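Local structure of phosphoribosylaminoimidazole-succinocarboxamide synthase (Saccharomyces cerevisiae, 2CNQ) at residues A[52-62]-A[101-109]; A[137-145]-A[154-162]. The protein catalyses the ATP-dependent joining of L-aspartate to 5-amino-4-carboxyimidazole ribotide, forming SAICAR in de novo purine biosynthesis. All coordinates share one frame; numbering follows the deposited sequence.

Contact 1. Residues A[52-62]-A[101-109]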
loop_
_atom_site.group_PDB
_atom_site.type_symbol
_atom_site.label_atom_id
_atom_site.label_comp_id
_atom_site.label_asym_id
_atom_site.label_seq_id
_atom_site.Cartn_x
_atom_site.Cartn_y
_atom_site.Cartn_z
ATOM N N GLU A 52 1.816 -6.327 -14.870
ATOM C CA GLU A 52 0.514 -6.404 -14.234
ATOM C C GLU A 52 0.505 -6.205 -12.756
ATOM O O GLU A 52 -0.515 -6.307 -12.144
ATOM C CB GLU A 52 -0.250 -7.656 -14.623
ATOM C CG GLU A 52 -0.541 -7.715 -16.106
ATOM C CD GLU A 52 0.630 -8.205 -16.916
ATOM O OE1 GLU A 52 1.166 -9.266 -16.554
ATOM O OE2 GLU A 52 0.998 -7.580 -17.928
ATOM N N LYS A 53 1.628 -5.838 -12.172
ATOM C CA LYS A 53 1.625 -5.515 -10.760
ATOM C C LYS A 53 0.590 -4.483 -10.454
ATOM O O LYS A 53 -0.066 -4.565 -9.439
ATOM C CB LYS A 53 2.995 -5.036 -10.389
ATOM C CG LYS A 53 3.111 -4.551 -8.975
ATOM C CD LYS A 53 4.535 -4.214 -8.659
ATOM C CE LYS A 53 4.664 -3.490 -7.359
ATOM N NZ LYS A 53 4.407 -2.040 -7.509
ATOM N N GLY A 54 0.466 -3.472 -11.302
ATOM C CA GLY A 54 -0.488 -2.445 -11.022
ATOM C C GLY A 54 -1.893 -2.911 -11.065
ATOM O O GLY A 54 -2.746 -2.403 -10.353
ATOM N N ILE A 55 -2.174 -3.883 -11.903
ATOM C CA ILE A 55 -3.482 -4.494 -11.890
ATOM C C ILE A 55 -3.694 -5.157 -10.545
ATOM O O ILE A 55 -4.716 -5.029 -9.933
ATOM C CB ILE A 55 -3.610 -5.481 -13.026
ATOM C CG1 ILE A 55 -3.568 -4.725 -14.357
ATOM C CG2 ILE A 55 -4.882 -6.257 -12.866
ATOM C CD1 ILE A 55 -3.551 -5.618 -15.543
ATOM N N LEU A 56 -2.694 -5.868 -10.066
ATOM C CA LEU A 56 -2.814 -6.518 -8.771
ATOM C C LEU A 56 -3.028 -5.526 -7.691
ATOM O O LEU A 56 -3.885 -5.715 -6.827
ATOM C CB LEU A 56 -1.600 -7.359 -8.535
ATOM C CG LEU A 56 -1.658 -8.233 -7.311
ATOM C CD1 LEU A 56 -0.832 -9.438 -7.554
ATOM C CD2 LEU A 56 -1.178 -7.546 -6.076
ATOM N N LEU A 57 -2.292 -4.442 -7.693
ATOM C CA LEU A 57 -2.469 -3.467 -6.634
ATOM C C LEU A 57 -3.847 -2.905 -6.673
ATOM O O LEU A 57 -4.427 -2.641 -5.638
ATOM C CB LEU A 57 -1.482 -2.355 -6.774
ATOM C CG LEU A 57 -0.028 -2.740 -6.780
ATOM C CD1 LEU A 57 0.791 -1.513 -6.973
ATOM C CD2 LEU A 57 0.360 -3.497 -5.563
ATOM N N THR A 58 -4.357 -2.693 -7.859
ATOM C CA THR A 58 -5.660 -2.147 -8.026
ATOM C C THR A 58 -6.685 -3.107 -7.539
ATOM O O THR A 58 -7.530 -2.783 -6.734
ATOM C CB THR A 58 -5.884 -1.799 -9.485
ATOM O OG1 THR A 58 -4.947 -0.817 -9.887
ATOM C CG2 THR A 58 -7.240 -1.245 -9.715
ATOM N N LYS A 59 -6.644 -4.317 -8.059
ATOM C CA LYS A 59 -7.641 -5.288 -7.716
ATOM C C LYS A 59 -7.616 -5.630 -6.251
ATOM O O LYS A 59 -8.631 -5.797 -5.631
ATOM C CB LYS A 59 -7.398 -6.536 -8.545
ATOM C CG LYS A 59 -7.536 -6.323 -10.040
ATOM C CD LYS A 59 -8.896 -5.817 -10.521
ATOM C CE LYS A 59 -8.803 -5.471 -12.018
ATOM N NZ LYS A 59 -10.142 -5.289 -12.650
ATOM N N LEU A 60 -6.443 -5.736 -5.694
ATOM C CA LEU A 60 -6.342 -6.067 -4.295
ATOM C C LEU A 60 -6.864 -4.917 -3.461
ATOM O O LEU A 60 -7.559 -5.119 -2.505
ATOM C CB LEU A 60 -4.935 -6.442 -3.953
ATOM C CG LEU A 60 -4.730 -6.998 -2.564
ATOM C CD1 LEU A 60 -5.705 -8.076 -2.196
ATOM C CD2 LEU A 60 -3.337 -7.511 -2.476
ATOM N N SER A 61 -6.521 -3.713 -3.856
ATOM C CA SER A 61 -7.096 -2.585 -3.170
ATOM C C SER A 61 -8.581 -2.642 -3.208
ATOM O O SER A 61 -9.229 -2.401 -2.215
ATOM C CB SER A 61 -6.658 -1.294 -3.808
ATOM O OG SER A 61 -5.305 -1.019 -3.582
ATOM N N GLU A 62 -9.135 -2.904 -4.374
ATOM C CA GLU A 62 -10.571 -2.971 -4.483
ATOM C C GLU A 62 -11.151 -3.999 -3.579
ATOM O O GLU A 62 -12.179 -3.790 -2.966
ATOM C CB GLU A 62 -10.983 -3.229 -5.911
ATOM C CG GLU A 62 -10.703 -2.058 -6.824
ATOM C CD GLU A 62 -11.155 -2.356 -8.170
ATOM O OE1 GLU A 62 -12.324 -2.045 -8.471
ATOM O OE2 GLU A 62 -10.389 -2.970 -8.895
ATOM N N GLN A 101 -3.681 0.758 -21.597
ATOM C CA GLN A 101 -2.843 1.297 -20.580
ATOM C C GLN A 101 -3.555 1.538 -19.278
ATOM O O GLN A 101 -2.893 1.857 -18.274
ATOM C CB GLN A 101 -2.311 2.641 -21.011
ATOM C CG GLN A 101 -1.522 2.609 -22.252
ATOM C CD GLN A 101 -0.950 3.953 -22.505
ATOM O OE1 GLN A 101 -0.097 4.393 -21.748
ATOM N NE2 GLN A 101 -1.468 4.668 -23.477
ATOM N N LEU A 102 -4.869 1.475 -19.294
ATOM C CA LEU A 102 -5.644 1.862 -18.160
ATOM C C LEU A 102 -6.447 0.753 -17.577
ATOM O O LEU A 102 -6.732 0.753 -16.400
ATOM C CB LEU A 102 -6.571 2.986 -18.569
ATOM C CG LEU A 102 -5.865 4.263 -18.999
ATOM C CD1 LEU A 102 -6.880 5.235 -19.509
ATOM C CD2 LEU A 102 -5.072 4.841 -17.856
ATOM N N GLU A 103 -6.912 -0.161 -18.401
ATOM C CA GLU A 103 -7.877 -1.097 -17.927
ATOM C C GLU A 103 -7.286 -1.962 -16.841
ATOM O O GLU A 103 -6.148 -2.365 -16.896
ATOM C CB GLU A 103 -8.417 -1.922 -19.071
ATOM C CG GLU A 103 -7.388 -2.813 -19.718
ATOM C CD GLU A 103 -7.838 -3.386 -21.020
ATOM O OE1 GLU A 103 -9.013 -3.245 -21.379
ATOM O OE2 GLU A 103 -6.995 -3.971 -21.711
ATOM N N ASP A 104 -8.112 -2.224 -15.847
ATOM C CA ASP A 104 -7.824 -3.094 -14.728
ATOM C C ASP A 104 -6.814 -2.578 -13.770
ATOM O O ASP A 104 -6.602 -3.209 -12.749
ATOM C CB ASP A 104 -7.445 -4.489 -15.195
ATOM C CG ASP A 104 -8.541 -5.123 -15.942
ATOM O OD1 ASP A 104 -8.287 -5.620 -17.040
ATOM O OD2 ASP A 104 -9.661 -5.113 -15.413
ATOM N N ARG A 105 -6.232 -1.433 -14.041
ATOM C CA ARG A 105 -5.216 -0.894 -13.170
ATOM C C ARG A 105 -5.551 0.520 -12.781
ATOM O O ARG A 105 -4.717 1.221 -12.264
ATOM C CB ARG A 105 -3.869 -0.919 -13.830
ATOM C CG ARG A 105 -3.832 -0.157 -15.109
ATOM C CD ARG A 105 -2.492 -0.099 -15.715
ATOM N NE ARG A 105 -2.009 -1.387 -16.153
ATOM C CZ ARG A 105 -1.003 -2.058 -15.627
ATOM N NH1 ARG A 105 -0.375 -1.629 -14.581
ATOM N NH2 ARG A 105 -0.602 -3.177 -16.178
ATOM N N SER A 106 -6.785 0.936 -13.003
ATOM C CA SER A 106 -7.164 2.298 -12.788
ATOM C C SER A 106 -8.338 2.364 -11.892
ATOM O O SER A 106 -9.313 1.649 -12.052
ATOM C CB SER A 106 -7.518 2.956 -14.101
ATOM O OG SER A 106 -6.416 2.991 -14.950
ATOM N N LEU A 107 -8.281 3.300 -10.981
ATOM C CA LEU A 107 -9.405 3.606 -10.141
ATOM C C LEU A 107 -9.793 5.019 -10.383
ATOM O O LEU A 107 -8.968 5.891 -10.503
ATOM C CB LEU A 107 -9.066 3.403 -8.684
ATOM C CG LEU A 107 -8.730 1.961 -8.376
ATOM C CD1 LEU A 107 -8.226 1.861 -6.989
ATOM C CD2 LEU A 107 -9.907 1.068 -8.550
ATOM N N LEU A 108 -11.075 5.237 -10.420
ATOM C CA LEU A 108 -11.634 6.557 -10.450
ATOM C C LEU A 108 -11.885 6.906 -9.014
ATOM O O LEU A 108 -12.631 6.211 -8.348
ATOM C CB LEU A 108 -12.918 6.528 -11.239
ATOM C CG LEU A 108 -13.522 7.852 -11.513
ATOM C CD1 LEU A 108 -12.670 8.623 -12.464
ATOM C CD2 LEU A 108 -14.896 7.652 -12.065
ATOM N N VAL A 109 -11.221 7.933 -8.538
ATOM C CA VAL A 109 -11.264 8.227 -7.138
ATOM C C VAL A 109 -11.555 9.666 -6.949
ATOM O O VAL A 109 -11.263 10.521 -7.753
ATOM C CB VAL A 109 -9.959 7.846 -6.430
ATOM C CG1 VAL A 109 -9.651 6.378 -6.665
ATOM C CG2 VAL A 109 -8.824 8.684 -6.843
#
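K59 and D104 meet because the lysine chain, with CG anti to its carbonyl carbon (chi1 -63°), bends at chi2 (-59°) and then runs straight, carrying NZ to within 2.8 Å of D104 OD2. The salt bridge reaches the oxygen on the anti side, somewhat out of the carboxylate plane. R105 bends at chi3 (66°), which lays its guanidinium along the start of the helix: I55 CG1 covers one face, offset toward the rim, and R105 NH1 lies 3.7 Å from G54 CA. I55 CA also makes a CA-H...O contact with D104 O, 3.5 Å away. T58 turns OG1 back to donate to G54 O at 2.8 Å, from the face of that carbonyl opposite to T58 N, while its CG2 meets L107 CD2 tip to tip at 3.7 Å. The same leucine methyl lies 3.7 Å from E62 CG, the two chains sliding past each other in opposite directions. The type II turn L102-R105 thus seats the chain against helix 53-67 just before strand 106-110, the edge of an antiparallel sheet. R105 also forms a salt bridge with D37, whose carboxylate accepts from E52 N and G54 N as well. On other sides, helix 53-67 packs through L57 on strand 228-245 and through L56 on helix 282-300.

Contact 2. Residues A[137-145]-A[154-162]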
loop_
_atom_site.group_PDB
_atom_site.type_symbol
_atom_site.label_atom_id
_atom_site.label_comp_id
_atom_site.label_asym_id
_atom_site.label_seq_id
_atom_site.Cartn_x
_atom_site.Cartn_y
_atom_site.Cartn_z
ATOM N N GLY A 137 14.181 -0.605 22.510
ATOM C CA GLY A 137 13.024 -1.228 23.116
ATOM C C GLY A 137 11.735 -0.483 22.872
ATOM O O GLY A 137 10.736 -0.736 23.529
ATOM N N THR A 138 11.766 0.427 21.905
ATOM C CA THR A 138 10.596 1.179 21.525
ATOM C C THR A 138 10.342 0.974 20.063
ATOM O O THR A 138 11.197 0.534 19.308
ATOM C CB THR A 138 10.773 2.671 21.811
ATOM O OG1 THR A 138 11.946 3.129 21.143
ATOM C CG2 THR A 138 10.899 2.905 23.271
ATOM N N VAL A 139 9.167 1.391 19.649
ATOM C CA VAL A 139 8.885 1.491 18.225
ATOM C C VAL A 139 8.331 2.860 17.919
ATOM O O VAL A 139 7.358 3.211 18.546
ATOM C CB VAL A 139 7.917 0.399 17.826
ATOM C CG1 VAL A 139 7.528 0.579 16.382
ATOM C CG2 VAL A 139 8.569 -0.963 18.058
ATOM N N HIS A 140 8.945 3.636 16.994
ATOM C CA HIS A 140 8.473 4.991 16.772
ATOM C C HIS A 140 8.393 5.694 18.118
ATOM O O HIS A 140 7.491 6.473 18.410
ATOM C CB HIS A 140 7.151 5.036 16.040
ATOM C CG HIS A 140 7.217 4.530 14.647
ATOM N ND1 HIS A 140 6.689 5.241 13.606
ATOM C CD2 HIS A 140 7.710 3.402 14.099
ATOM C CE1 HIS A 140 6.800 4.542 12.485
ATOM N NE2 HIS A 140 7.436 3.422 12.751
ATOM N N GLY A 141 9.405 5.443 18.940
ATOM C CA GLY A 141 9.485 6.052 20.241
ATOM C C GLY A 141 8.571 5.486 21.299
ATOM O O GLY A 141 8.687 5.868 22.452
ATOM N N LEU A 142 7.724 4.519 20.957
ATOM C CA LEU A 142 6.778 3.931 21.886
ATOM C C LEU A 142 7.451 2.783 22.610
ATOM O O LEU A 142 7.974 1.880 22.002
ATOM C CB LEU A 142 5.603 3.341 21.120
ATOM C CG LEU A 142 4.773 4.363 20.365
ATOM C CD1 LEU A 142 3.944 3.662 19.336
ATOM C CD2 LEU A 142 3.905 5.153 21.322
ATOM N N LYS A 143 7.146 2.676 23.917
ATOM C CA LYS A 143 7.636 1.560 24.691
ATOM C C LYS A 143 6.796 0.283 24.509
ATOM O O LYS A 143 5.590 0.238 24.188
ATOM C CB LYS A 143 7.969 1.969 26.099
ATOM C CG LYS A 143 9.255 2.821 26.106
ATOM C CD LYS A 143 9.055 4.034 26.879
ATOM C CE LYS A 143 8.344 3.556 28.142
ATOM N NZ LYS A 143 8.321 4.414 29.279
ATOM N N GLN A 144 7.531 -0.787 24.636
ATOM C CA GLN A 144 7.111 -2.078 24.213
ATOM C C GLN A 144 7.442 -3.041 25.304
ATOM O O GLN A 144 8.271 -2.771 26.142
ATOM C CB GLN A 144 7.862 -2.476 22.944
ATOM C CG GLN A 144 7.614 -1.588 21.751
ATOM C CD GLN A 144 6.162 -1.468 21.436
ATOM O OE1 GLN A 144 5.431 -2.453 21.465
ATOM N NE2 GLN A 144 5.722 -0.246 21.153
ATOM N N PRO A 145 6.811 -4.202 25.310
ATOM C CA PRO A 145 7.294 -5.243 26.225
ATOM C C PRO A 145 8.746 -5.605 25.888
ATOM O O PRO A 145 9.091 -5.578 24.718
ATOM C CB PRO A 145 6.338 -6.414 25.978
ATOM C CG PRO A 145 5.389 -5.971 24.952
ATOM C CD PRO A 145 5.675 -4.627 24.490
ATOM N N PHE A 154 3.054 -8.043 18.286
ATOM C CA PHE A 154 2.873 -7.141 19.383
ATOM C C PHE A 154 1.661 -7.578 20.178
ATOM O O PHE A 154 0.765 -8.176 19.676
ATOM C CB PHE A 154 2.631 -5.748 18.879
ATOM C CG PHE A 154 3.830 -5.108 18.296
ATOM C CD1 PHE A 154 4.839 -4.635 19.101
ATOM C CD2 PHE A 154 3.945 -4.940 16.930
ATOM C CE1 PHE A 154 5.922 -4.011 18.564
ATOM C CE2 PHE A 154 5.026 -4.326 16.397
ATOM C CZ PHE A 154 6.023 -3.865 17.202
ATOM N N PRO A 155 1.591 -7.194 21.437
ATOM C CA PRO A 155 0.390 -7.521 22.198
ATOM C C PRO A 155 -0.871 -7.019 21.569
ATOM O O PRO A 155 -1.888 -7.689 21.576
ATOM C CB PRO A 155 0.638 -6.838 23.532
ATOM C CG PRO A 155 2.085 -6.692 23.625
ATOM C CD PRO A 155 2.620 -6.551 22.257
ATOM N N GLU A 156 -0.776 -5.825 21.003
ATOM C CA GLU A 156 -1.834 -5.249 20.226
ATOM C C GLU A 156 -1.183 -4.577 19.044
ATOM O O GLU A 156 -0.085 -4.096 19.148
ATOM C CB GLU A 156 -2.565 -4.184 21.010
ATOM C CG GLU A 156 -3.321 -4.686 22.191
ATOM C CD GLU A 156 -4.416 -5.639 21.839
ATOM O OE1 GLU A 156 -4.916 -5.595 20.704
ATOM O OE2 GLU A 156 -4.815 -6.422 22.725
ATOM N N PRO A 157 -1.856 -4.515 17.915
ATOM C CA PRO A 157 -1.246 -3.783 16.811
ATOM C C PRO A 157 -1.075 -2.349 17.160
ATOM O O PRO A 157 -1.864 -1.808 17.916
ATOM C CB PRO A 157 -2.266 -3.953 15.695
ATOM C CG PRO A 157 -3.014 -5.169 16.072
ATOM C CD PRO A 157 -3.145 -5.089 17.555
ATOM N N ILE A 158 -0.055 -1.745 16.592
ATOM C CA ILE A 158 0.276 -0.410 16.938
ATOM C C ILE A 158 0.348 0.473 15.736
ATOM O O ILE A 158 0.896 0.137 14.697
ATOM C CB ILE A 158 1.535 -0.343 17.744
ATOM C CG1 ILE A 158 2.718 -1.014 17.111
ATOM C CG2 ILE A 158 1.246 -0.928 19.141
ATOM C CD1 ILE A 158 3.991 -0.744 17.815
ATOM N N PHE A 159 -0.232 1.648 15.894
ATOM C CA PHE A 159 -0.089 2.732 14.965
ATOM C C PHE A 159 1.274 3.342 15.125
ATOM O O PHE A 159 1.643 3.790 16.187
ATOM C CB PHE A 159 -1.160 3.740 15.282
ATOM C CG PHE A 159 -0.975 5.061 14.614
ATOM C CD1 PHE A 159 -0.838 6.193 15.382
ATOM C CD2 PHE A 159 -1.008 5.199 13.250
ATOM C CE1 PHE A 159 -0.776 7.429 14.795
ATOM C CE2 PHE A 159 -0.895 6.431 12.669
ATOM C CZ PHE A 159 -0.796 7.547 13.452
ATOM N N THR A 160 2.020 3.351 14.035
ATOM C CA THR A 160 3.371 3.823 14.038
ATOM C C THR A 160 3.545 4.695 12.824
ATOM O O THR A 160 3.932 4.246 11.767
ATOM C CB THR A 160 4.366 2.697 14.084
ATOM O OG1 THR A 160 4.280 1.921 12.898
ATOM C CG2 THR A 160 4.139 1.802 15.250
ATOM N N PRO A 161 3.198 5.949 12.921
ATOM C CA PRO A 161 3.170 6.788 11.735
ATOM C C PRO A 161 4.518 7.108 11.225
ATOM O O PRO A 161 5.476 7.159 11.955
ATOM C CB PRO A 161 2.459 8.037 12.210
ATOM C CG PRO A 161 2.739 8.066 13.677
ATOM C CD PRO A 161 2.747 6.638 14.117
ATOM N N SER A 162 4.560 7.410 9.945
ATOM C CA SER A 162 5.698 8.048 9.382
ATOM C C SER A 162 5.249 9.275 8.655
ATOM O O SER A 162 4.108 9.422 8.279
ATOM C CB SER A 162 6.451 7.084 8.504
ATOM O OG SER A 162 5.953 7.122 7.225
#
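H140 and T160 cross at about a right angle, T160 CB sitting over the centre of one imidazole face in a CH-pi contact. At the ring edge, H140 ND1 lies 2.8 Å from P161 O, a weak hydrogen bond bent to 121° at the hydrogen; the stronger partner of ND1 is I174 O, while NE2 is bonded to R122. V139 splits its methyls: CG1 packs 3.8 Å from T160 CG2 and also meets I158 CD1, whereas CG2 approaches F154 CZ at 4.0 Å. I158 CD1 in turn covers one face of the F154 ring. Q144, bent at chi2 (-55°), crosses that ring obliquely, its amide plane turned 73° from it and OE1 3.3 Å from F154 CD1. In this conformer NE2 of Q144 donates to L142 O at 3.2 Å, from above the carbonyl plane, which orients the amide. P145 CG and P155 CG meet at 3.6 Å. An alanine in place of H140 would probably uncover T160 CB and leave I174 O and R122 without their imidazole partner. The type I' hairpin turn V139-L142 is thus fastened to edge strand 153-159 by an apolar patch, with an imidazole at one end whose two nitrogens both have polar partners in the interior.

Contacts 1 and 2 lie on opposite sides of the chain's centre, their own centres 32 Å apart and their nearest atoms about 17 Å apart, and they follow one another along the sequence. Each borders a different nucleotide site. Residues 52-62 and 101-109 supply E62, S106, L107 and L108 to a pocket occupied by AMP or AICAR, and the E62 side chain comes within about 3 Å of the AMP. In contact 2, S162 lies about 5 Å from both an ADP and a second AICAR. H140 hydrogen-bonds to R122, and T160 does so weakly; R122 is a residue of that second AICAR pocket, so contact 2 adjoins this site through its second shell.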